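L-ornithine 5-monooxygenase (Pseudomonas aeruginosa, PDB 3S5W) catalyses the FAD- and NADPH-dependent hydroxylation of L-ornithine to N(5)-hydroxy-L-ornithine, the first step in making hydroxamate siderophores such as pyoverdin. Local coordinates at residues 101-112 with 128-139. Residues are numbered along the deposited sequence; the frame is centred on the assembly and turned at random.
Sequences YSFVNYLHKHDR and EFNDYLRWVASH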
ATOM      1  N   TYR A 101     -12.957   5.186  17.289  1.00 23.77           N
ATOM      2  CA  TYR A 101     -11.743   4.787  16.569  1.00 24.12           C
ATOM      3  C   TYR A 101     -11.072   5.921  15.798  1.00 22.81           C
ATOM      4  O   TYR A 101     -10.238   5.635  14.964  1.00 22.65           O
ATOM      5  CB  TYR A 101     -12.037   3.598  15.605  1.00 23.01           C
ATOM      6  CG  TYR A 101     -12.692   2.464  16.357  1.00 24.83           C
ATOM      7  CD1 TYR A 101     -12.054   1.854  17.423  1.00 27.45           C
ATOM      8  CD2 TYR A 101     -13.985   2.049  16.018  1.00 28.86           C
ATOM      9  CE1 TYR A 101     -12.690   0.803  18.148  1.00 31.54           C
ATOM     10  CE2 TYR A 101     -14.615   1.018  16.704  1.00 30.66           C
ATOM     11  CZ  TYR A 101     -13.965   0.403  17.754  1.00 33.53           C
ATOM     12  OH  TYR A 101     -14.611  -0.609  18.405  1.00 38.40           O
ATOM     13  N   SER A 102     -11.442   7.177  16.071  1.00 22.83           N
ATOM     14  CA  SER A 102     -10.761   8.307  15.423  1.00 22.74           C
ATOM     15  C   SER A 102      -9.319   8.398  15.931  1.00 22.71           C
ATOM     16  O   SER A 102      -8.979   7.923  17.036  1.00 21.77           O
ATOM     17  CB  SER A 102     -11.503   9.618  15.690  1.00 22.68           C
ATOM     18  OG  SER A 102     -11.397   9.977  17.062  1.00 22.67           O
ATOM     19  N   PHE A 103      -8.452   8.999  15.124  1.00 21.93           N
ATOM     20  CA  PHE A 103      -7.099   9.214  15.579  1.00 21.87           C
ATOM     21  C   PHE A 103      -7.106  10.122  16.832  1.00 21.46           C
ATOM     22  O   PHE A 103      -6.305   9.927  17.745  1.00 21.65           O
ATOM     23  CB  PHE A 103      -6.241   9.799  14.444  1.00 21.68           C
ATOM     24  CG  PHE A 103      -4.779   9.852  14.758  1.00 22.03           C
ATOM     25  CD1 PHE A 103      -3.961   8.712  14.593  1.00 23.70           C
ATOM     26  CD2 PHE A 103      -4.189  11.059  15.171  1.00 22.52           C
ATOM     27  CE1 PHE A 103      -2.590   8.774  14.877  1.00 24.46           C
ATOM     28  CE2 PHE A 103      -2.810  11.129  15.438  1.00 23.36           C
ATOM     29  CZ  PHE A 103      -2.006   9.984  15.287  1.00 22.17           C
ATOM     30  N   VAL A 104      -8.016  11.085  16.888  1.00 22.21           N
ATOM     31  CA  VAL A 104      -8.060  11.973  18.073  1.00 22.48           C
ATOM     32  C   VAL A 104      -8.424  11.159  19.325  1.00 22.93           C
ATOM     33  O   VAL A 104      -7.826  11.332  20.383  1.00 22.50           O
ATOM     34  CB  VAL A 104      -8.947  13.201  17.848  1.00 22.84           C
ATOM     35  CG1 VAL A 104      -9.045  14.082  19.111  1.00 23.59           C
ATOM     36  CG2 VAL A 104      -8.411  14.025  16.697  1.00 23.82           C
ATOM     37  N   ASN A 105      -9.378  10.244  19.194  1.00 22.93           N
ATOM     38  CA  ASN A 105      -9.742   9.434  20.363  1.00 23.87           C
ATOM     39  C   ASN A 105      -8.614   8.511  20.792  1.00 23.42           C
ATOM     40  O   ASN A 105      -8.339   8.354  21.991  1.00 23.91           O
ATOM     41  CB  ASN A 105     -11.049   8.672  20.186  1.00 24.15           C
ATOM     42  CG  ASN A 105     -11.628   8.264  21.541  1.00 26.14           C
ATOM     43  OD1 ASN A 105     -11.727   9.097  22.436  1.00 25.54           O
ATOM     44  ND2 ASN A 105     -11.937   6.983  21.707  1.00 25.58           N
ATOM     45  N   TYR A 106      -7.926   7.936  19.793  1.00 22.61           N
ATOM     46  CA  TYR A 106      -6.754   7.139  20.017  1.00 22.02           C
ATOM     47  C   TYR A 106      -5.717   7.893  20.876  1.00 22.52           C
ATOM     48  O   TYR A 106      -5.203   7.345  21.864  1.00 22.16           O
ATOM     49  CB  TYR A 106      -6.178   6.665  18.660  1.00 22.66           C
ATOM     50  CG  TYR A 106      -4.712   6.364  18.722  1.00 22.62           C
ATOM     51  CD1 TYR A 106      -3.773   7.290  18.267  1.00 23.81           C
ATOM     52  CD2 TYR A 106      -4.253   5.158  19.243  1.00 20.43           C
ATOM     53  CE1 TYR A 106      -2.427   7.029  18.359  1.00 21.59           C
ATOM     54  CE2 TYR A 106      -2.889   4.878  19.315  1.00 23.27           C
ATOM     55  CZ  TYR A 106      -1.990   5.812  18.871  1.00 24.71           C
ATOM     56  OH  TYR A 106      -0.646   5.550  18.944  1.00 26.01           O
ATOM     57  N   LEU A 107      -5.434   9.149  20.513  1.00 21.77           N
ATOM     58  CA  LEU A 107      -4.495   9.978  21.290  1.00 22.68           C
ATOM     59  C   LEU A 107      -4.989  10.204  22.718  1.00 23.42           C
ATOM     60  O   LEU A 107      -4.214  10.103  23.674  1.00 24.09           O
ATOM     61  CB  LEU A 107      -4.288  11.347  20.615  1.00 22.05           C
ATOM     62  CG  LEU A 107      -3.569  11.321  19.254  1.00 21.18           C
ATOM     63  CD1 LEU A 107      -3.643  12.766  18.679  1.00 21.60           C
ATOM     64  CD2 LEU A 107      -2.130  10.829  19.432  1.00 21.82           C
ATOM     65  N   HIS A 108      -6.273  10.494  22.844  1.00 24.82           N
ATOM     66  CA  HIS A 108      -6.855  10.762  24.152  1.00 26.82           C
ATOM     67  C   HIS A 108      -6.788   9.518  25.051  1.00 26.86           C
ATOM     68  O   HIS A 108      -6.449   9.601  26.223  1.00 26.36           O
ATOM     69  CB  HIS A 108      -8.305  11.234  23.998  1.00 26.59           C
ATOM     70  CG  HIS A 108      -8.994  11.438  25.309  1.00 31.27           C
ATOM     71  ND1 HIS A 108      -8.811  12.572  26.072  1.00 35.97           N
ATOM     72  CD2 HIS A 108      -9.803  10.629  26.022  1.00 31.69           C
ATOM     73  CE1 HIS A 108      -9.503  12.461  27.190  1.00 36.11           C
ATOM     74  NE2 HIS A 108     -10.112  11.292  27.186  1.00 36.17           N
ATOM     75  N   LYS A 109      -7.102   8.363  24.477  1.00 27.09           N
ATOM     76  CA  LYS A 109      -6.983   7.079  25.189  1.00 28.12           C
ATOM     77  C   LYS A 109      -5.565   6.729  25.620  1.00 28.13           C
ATOM     78  O   LYS A 109      -5.396   5.978  26.582  1.00 27.77           O
ATOM     79  CB  LYS A 109      -7.572   5.931  24.357  1.00 28.65           C
ATOM     80  CG  LYS A 109      -9.103   6.024  24.159  1.00 32.35           C
ATOM     81  CD  LYS A 109      -9.894   5.820  25.461  1.00 38.64           C
ATOM     82  CE  LYS A 109     -10.362   4.383  25.570  1.00 42.26           C
ATOM     83  NZ  LYS A 109     -11.474   4.274  26.552  1.00 45.13           N
ATOM     84  N   HIS A 110      -4.556   7.261  24.920  1.00 27.10           N
ATOM     85  CA  HIS A 110      -3.160   7.079  25.309  1.00 27.26           C
ATOM     86  C   HIS A 110      -2.576   8.246  26.118  1.00 27.42           C
ATOM     87  O   HIS A 110      -1.356   8.309  26.314  1.00 27.05           O
ATOM     88  CB  HIS A 110      -2.294   6.741  24.089  1.00 28.14           C
ATOM     89  CG  HIS A 110      -2.631   5.411  23.510  1.00 29.96           C
ATOM     90  ND1 HIS A 110      -3.798   5.187  22.814  1.00 31.31           N
ATOM     91  CD2 HIS A 110      -2.022   4.204  23.633  1.00 33.25           C
ATOM     92  CE1 HIS A 110      -3.866   3.907  22.482  1.00 33.30           C
ATOM     93  NE2 HIS A 110      -2.805   3.289  22.971  1.00 32.66           N
ATOM     94  N   ASP A 111      -3.448   9.155  26.563  1.00 28.12           N
ATOM     95  CA  ASP A 111      -3.076  10.283  27.442  1.00 30.72           C
ATOM     96  C   ASP A 111      -2.070  11.187  26.756  1.00 30.77           C
ATOM     97  O   ASP A 111      -1.145  11.720  27.381  1.00 31.02           O
ATOM     98  CB  ASP A 111      -2.526   9.771  28.800  1.00 32.18           C
ATOM     99  CG  ASP A 111      -3.608   9.144  29.677  1.00 38.82           C
ATOM    100  OD1 ASP A 111      -4.817   9.413  29.474  1.00 45.24           O
ATOM    101  OD2 ASP A 111      -3.261   8.373  30.604  1.00 46.96           O
ATOM    102  N   ARG A 112      -2.261  11.355  25.451  1.00 29.08           N
ATOM    103  CA  ARG A 112      -1.259  12.000  24.616  1.00 28.73           C
ATOM    104  C   ARG A 112      -1.831  13.124  23.751  1.00 26.75           C
ATOM    105  O   ARG A 112      -1.108  13.689  22.952  1.00 26.16           O
ATOM    106  CB  ARG A 112      -0.598  10.931  23.722  1.00 28.50           C
ATOM    107  CG  ARG A 112       0.784  11.215  23.373  1.00 30.54           C
ATOM    108  CD  ARG A 112       1.527   9.979  22.880  1.00 27.55           C
ATOM    109  NE  ARG A 112       1.063   9.486  21.578  1.00 26.14           N
ATOM    110  CZ  ARG A 112       0.753   8.215  21.350  1.00 27.44           C
ATOM    111  NH1 ARG A 112       0.847   7.333  22.346  1.00 25.66           N
ATOM    112  NH2 ARG A 112       0.387   7.825  20.117  1.00 27.07           N
ATOM    113  N   GLU A 128       3.706   6.086  14.397  1.00 23.41           N
ATOM    114  CA  GLU A 128       2.529   6.377  15.258  1.00 23.28           C
ATOM    115  C   GLU A 128       1.243   5.927  14.576  1.00 22.76           C
ATOM    116  O   GLU A 128       0.346   5.408  15.216  1.00 21.78           O
ATOM    117  CB  GLU A 128       2.449   7.852  15.643  1.00 24.31           C
ATOM    118  CG  GLU A 128       1.321   8.135  16.684  1.00 25.14           C
ATOM    119  CD  GLU A 128       1.293   9.585  17.184  1.00 27.95           C
ATOM    120  OE1 GLU A 128       1.788  10.491  16.482  1.00 29.31           O
ATOM    121  OE2 GLU A 128       0.771   9.821  18.291  1.00 26.20           O
ATOM    122  N   PHE A 129       1.141   6.116  13.260  1.00 22.66           N
ATOM    123  CA  PHE A 129      -0.079   5.656  12.610  1.00 22.77           C
ATOM    124  C   PHE A 129      -0.176   4.116  12.657  1.00 22.93           C
ATOM    125  O   PHE A 129      -1.260   3.583  12.738  1.00 22.48           O
ATOM    126  CB  PHE A 129      -0.161   6.151  11.180  1.00 22.78           C
ATOM    127  CG  PHE A 129      -1.555   6.129  10.629  1.00 25.29           C
ATOM    128  CD1 PHE A 129      -2.464   7.114  10.993  1.00 27.39           C
ATOM    129  CD2 PHE A 129      -1.952   5.143   9.752  1.00 28.47           C
ATOM    130  CE1 PHE A 129      -3.775   7.117  10.474  1.00 28.28           C
ATOM    131  CE2 PHE A 129      -3.267   5.134   9.232  1.00 27.39           C
ATOM    132  CZ  PHE A 129      -4.164   6.124   9.594  1.00 26.99           C
ATOM    133  N   ASN A 130       0.973   3.432  12.581  1.00 23.73           N
ATOM    134  CA  ASN A 130       1.048   1.970  12.764  1.00 23.94           C
ATOM    135  C   ASN A 130       0.490   1.561  14.149  1.00 23.77           C
ATOM    136  O   ASN A 130      -0.297   0.635  14.263  1.00 23.82           O
ATOM    137  CB  ASN A 130       2.501   1.463  12.617  1.00 24.17           C
ATOM    138  CG  ASN A 130       2.643  -0.019  12.973  1.00 26.39           C
ATOM    139  OD1 ASN A 130       2.043  -0.895  12.322  1.00 26.57           O
ATOM    140  ND2 ASN A 130       3.422  -0.307  14.024  1.00 28.67           N
ATOM    141  N   ASP A 131       0.907   2.272  15.191  1.00 23.34           N
ATOM    142  CA  ASP A 131       0.413   2.011  16.548  1.00 24.01           C
ATOM    143  C   ASP A 131      -1.104   2.246  16.632  1.00 23.21           C
ATOM    144  O   ASP A 131      -1.816   1.475  17.268  1.00 21.87           O
ATOM    145  CB  ASP A 131       1.144   2.903  17.554  1.00 23.88           C
ATOM    146  CG  ASP A 131       0.909   2.468  18.969  1.00 27.92           C
ATOM    147  OD1 ASP A 131       1.484   1.441  19.338  1.00 29.17           O
ATOM    148  OD2 ASP A 131       0.144   3.141  19.697  1.00 29.62           O
ATOM    149  N   TYR A 132      -1.587   3.299  15.963  1.00 22.64           N
ATOM    150  CA  TYR A 132      -3.017   3.605  15.880  1.00 21.80           C
ATOM    151  C   TYR A 132      -3.796   2.454  15.207  1.00 22.37           C
ATOM    152  O   TYR A 132      -4.838   2.031  15.692  1.00 22.67           O
ATOM    153  CB  TYR A 132      -3.230   4.917  15.099  1.00 20.67           C
ATOM    154  CG  TYR A 132      -4.608   5.116  14.531  1.00 21.01           C
ATOM    155  CD1 TYR A 132      -5.704   5.336  15.365  1.00 20.82           C
ATOM    156  CD2 TYR A 132      -4.819   5.142  13.136  1.00 22.62           C
ATOM    157  CE1 TYR A 132      -6.964   5.548  14.840  1.00 21.08           C
ATOM    158  CE2 TYR A 132      -6.106   5.327  12.601  1.00 22.97           C
ATOM    159  CZ  TYR A 132      -7.151   5.533  13.469  1.00 20.77           C
ATOM    160  OH  TYR A 132      -8.396   5.720  12.990  1.00 22.12           O
ATOM    161  N   LEU A 133      -3.288   1.976  14.082  1.00 21.85           N
ATOM    162  CA  LEU A 133      -3.952   0.883  13.371  1.00 22.20           C
ATOM    163  C   LEU A 133      -4.013  -0.391  14.223  1.00 22.98           C
ATOM    164  O   LEU A 133      -5.054  -1.059  14.258  1.00 22.33           O
ATOM    165  CB  LEU A 133      -3.214   0.597  12.060  1.00 22.12           C
ATOM    166  CG  LEU A 133      -3.397   1.706  11.027  1.00 22.36           C
ATOM    167  CD1 LEU A 133      -2.497   1.414   9.847  1.00 24.49           C
ATOM    168  CD2 LEU A 133      -4.876   1.855  10.534  1.00 24.12           C
ATOM    169  N   ARG A 134      -2.899  -0.708  14.886  1.00 22.89           N
ATOM    170  CA  ARG A 134      -2.841  -1.892  15.778  1.00 25.33           C
ATOM    171  C   ARG A 134      -3.833  -1.715  16.922  1.00 25.69           C
ATOM    172  O   ARG A 134      -4.535  -2.647  17.296  1.00 25.97           O
ATOM    173  CB  ARG A 134      -1.432  -2.069  16.311  1.00 24.76           C
ATOM    174  CG  ARG A 134      -0.485  -2.603  15.235  1.00 27.94           C
ATOM    175  CD  ARG A 134       0.974  -2.579  15.648  1.00 32.41           C
ATOM    176  NE  ARG A 134       1.183  -3.176  16.962  1.00 36.47           N
ATOM    177  CZ  ARG A 134       1.407  -4.465  17.189  1.00 42.14           C
ATOM    178  NH1 ARG A 134       1.472  -5.335  16.182  1.00 42.48           N
ATOM    179  NH2 ARG A 134       1.565  -4.887  18.438  1.00 41.80           N
ATOM    180  N   TRP A 135      -3.908  -0.502  17.463  1.00 24.90           N
ATOM    181  CA  TRP A 135      -4.833  -0.237  18.556  1.00 25.33           C
ATOM    182  C   TRP A 135      -6.287  -0.416  18.094  1.00 25.51           C
ATOM    183  O   TRP A 135      -7.063  -1.077  18.775  1.00 26.01           O
ATOM    184  CB  TRP A 135      -4.603   1.152  19.154  1.00 24.95           C
ATOM    185  CG  TRP A 135      -5.616   1.533  20.210  1.00 25.50           C
ATOM    186  CD1 TRP A 135      -5.626   1.139  21.528  1.00 27.86           C
ATOM    187  CD2 TRP A 135      -6.760   2.379  20.031  1.00 27.49           C
ATOM    188  NE1 TRP A 135      -6.702   1.695  22.176  1.00 26.12           N
ATOM    189  CE2 TRP A 135      -7.414   2.462  21.285  1.00 28.50           C
ATOM    190  CE3 TRP A 135      -7.299   3.075  18.927  1.00 24.43           C
ATOM    191  CZ2 TRP A 135      -8.589   3.214  21.468  1.00 30.09           C
ATOM    192  CZ3 TRP A 135      -8.456   3.825  19.103  1.00 28.92           C
ATOM    193  CH2 TRP A 135      -9.087   3.900  20.368  1.00 29.07           C
ATOM    194  N   VAL A 136      -6.646   0.128  16.929  1.00 24.51           N
ATOM    195  CA  VAL A 136      -8.000  -0.032  16.416  1.00 24.55           C
ATOM    196  C   VAL A 136      -8.295  -1.538  16.187  1.00 25.72           C
ATOM    197  O   VAL A 136      -9.341  -2.007  16.613  1.00 25.46           O
ATOM    198  CB  VAL A 136      -8.254   0.757  15.126  1.00 24.78           C
ATOM    199  CG1 VAL A 136      -9.642   0.436  14.526  1.00 25.74           C
ATOM    200  CG2 VAL A 136      -8.196   2.292  15.415  1.00 24.30           C
ATOM    201  N   ALA A 137      -7.392  -2.233  15.487  1.00 25.68           N
ATOM    202  CA  ALA A 137      -7.566  -3.651  15.117  1.00 26.68           C
ATOM    203  C   ALA A 137      -7.745  -4.554  16.353  1.00 27.42           C
ATOM    204  O   ALA A 137      -8.502  -5.512  16.284  1.00 28.50           O
ATOM    205  CB  ALA A 137      -6.379  -4.146  14.258  1.00 25.66           C
ATOM    206  N   SER A 138      -7.073  -4.227  17.458  1.00 28.04           N
ATOM    207  CA  SER A 138      -7.198  -4.943  18.736  1.00 29.32           C
ATOM    208  C   SER A 138      -8.614  -4.902  19.336  1.00 30.31           C
ATOM    209  O   SER A 138      -8.874  -5.603  20.317  1.00 31.08           O
ATOM    210  CB  SER A 138      -6.182  -4.426  19.778  1.00 29.78           C
ATOM    211  OG  SER A 138      -6.678  -3.238  20.377  1.00 29.15           O
ATOM    212  N   HIS A 139      -9.521  -4.090  18.778  1.00 30.15           N
ATOM    213  CA  HIS A 139     -10.947  -4.133  19.168  1.00 30.46           C
ATOM    214  C   HIS A 139     -11.763  -5.149  18.367  1.00 30.45           C
ATOM    215  O   HIS A 139     -12.975  -5.281  18.583  1.00 29.50           O
ATOM    216  CB  HIS A 139     -11.602  -2.751  19.050  1.00 31.41           C
ATOM    217  CG  HIS A 139     -11.066  -1.757  20.024  1.00 33.02           C
ATOM    218  ND1 HIS A 139      -9.863  -1.110  19.838  1.00 36.70           N
ATOM    219  CD2 HIS A 139     -11.557  -1.317  21.209  1.00 36.54           C
ATOM    220  CE1 HIS A 139      -9.633  -0.318  20.871  1.00 38.40           C
ATOM    221  NE2 HIS A 139     -10.651  -0.417  21.710  1.00 38.69           N
TER
HETATM  222  O   HOH W   1       1.316   4.688  21.752  1.00 29.30           O
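Tyr106 and His110 share one face of the Trp135 indole: Tyr106 CA lies over the six-membered ring in a CH-pi contact, and His110 turns its edge to the five-membered ring, CE1 3.4 Å from Trp135 CD1. His139 sets CE1, at the edge of its imidazole, over the opposite face. His110 is held in this upright pose by ND1, which donates to Tyr106 O at 2.7 Å, close to its own ring plane. On the Tyr106 ring, one face takes Tyr132 CA, 3.8 Å from the centroid, while Asp131 OD2 lies at the edge. Phe103 points its edge at the face of Tyr132 in a T-shaped pair, planes at 73°, and Tyr101 does the same to His139. The axes of helices 103-109 and 128-137 cross almost perpendicularly, at 89°, with Tyr106 as a knob among Glu128, Asp131, Tyr132 and Trp135. Helix 128-137 lies between helix 103-109 and the flavin site, where Phe129 packs against Trp72 and Leu429, both of the FAD-binding site. With CG anti to the backbone N (chi1 160°), Tyr132 reaches past Phe103 to the loop before helix 103-109, where its OH donates to Tyr101 O at 2.7 Å, nearly in line with the carbonyl; Leu91 N also bonds to this hydroxyl. Tyr106 OH donates to the anti lone pair of Asp131 OD2 (2.6 Å) and accepts from Arg112 NH2. Arg112 NH2 also forms a salt bridge with Glu128 OE2 at 2.7 Å, both partners near the guanidinium plane, and a water links Arg112 NH1 to Asp131 OD2.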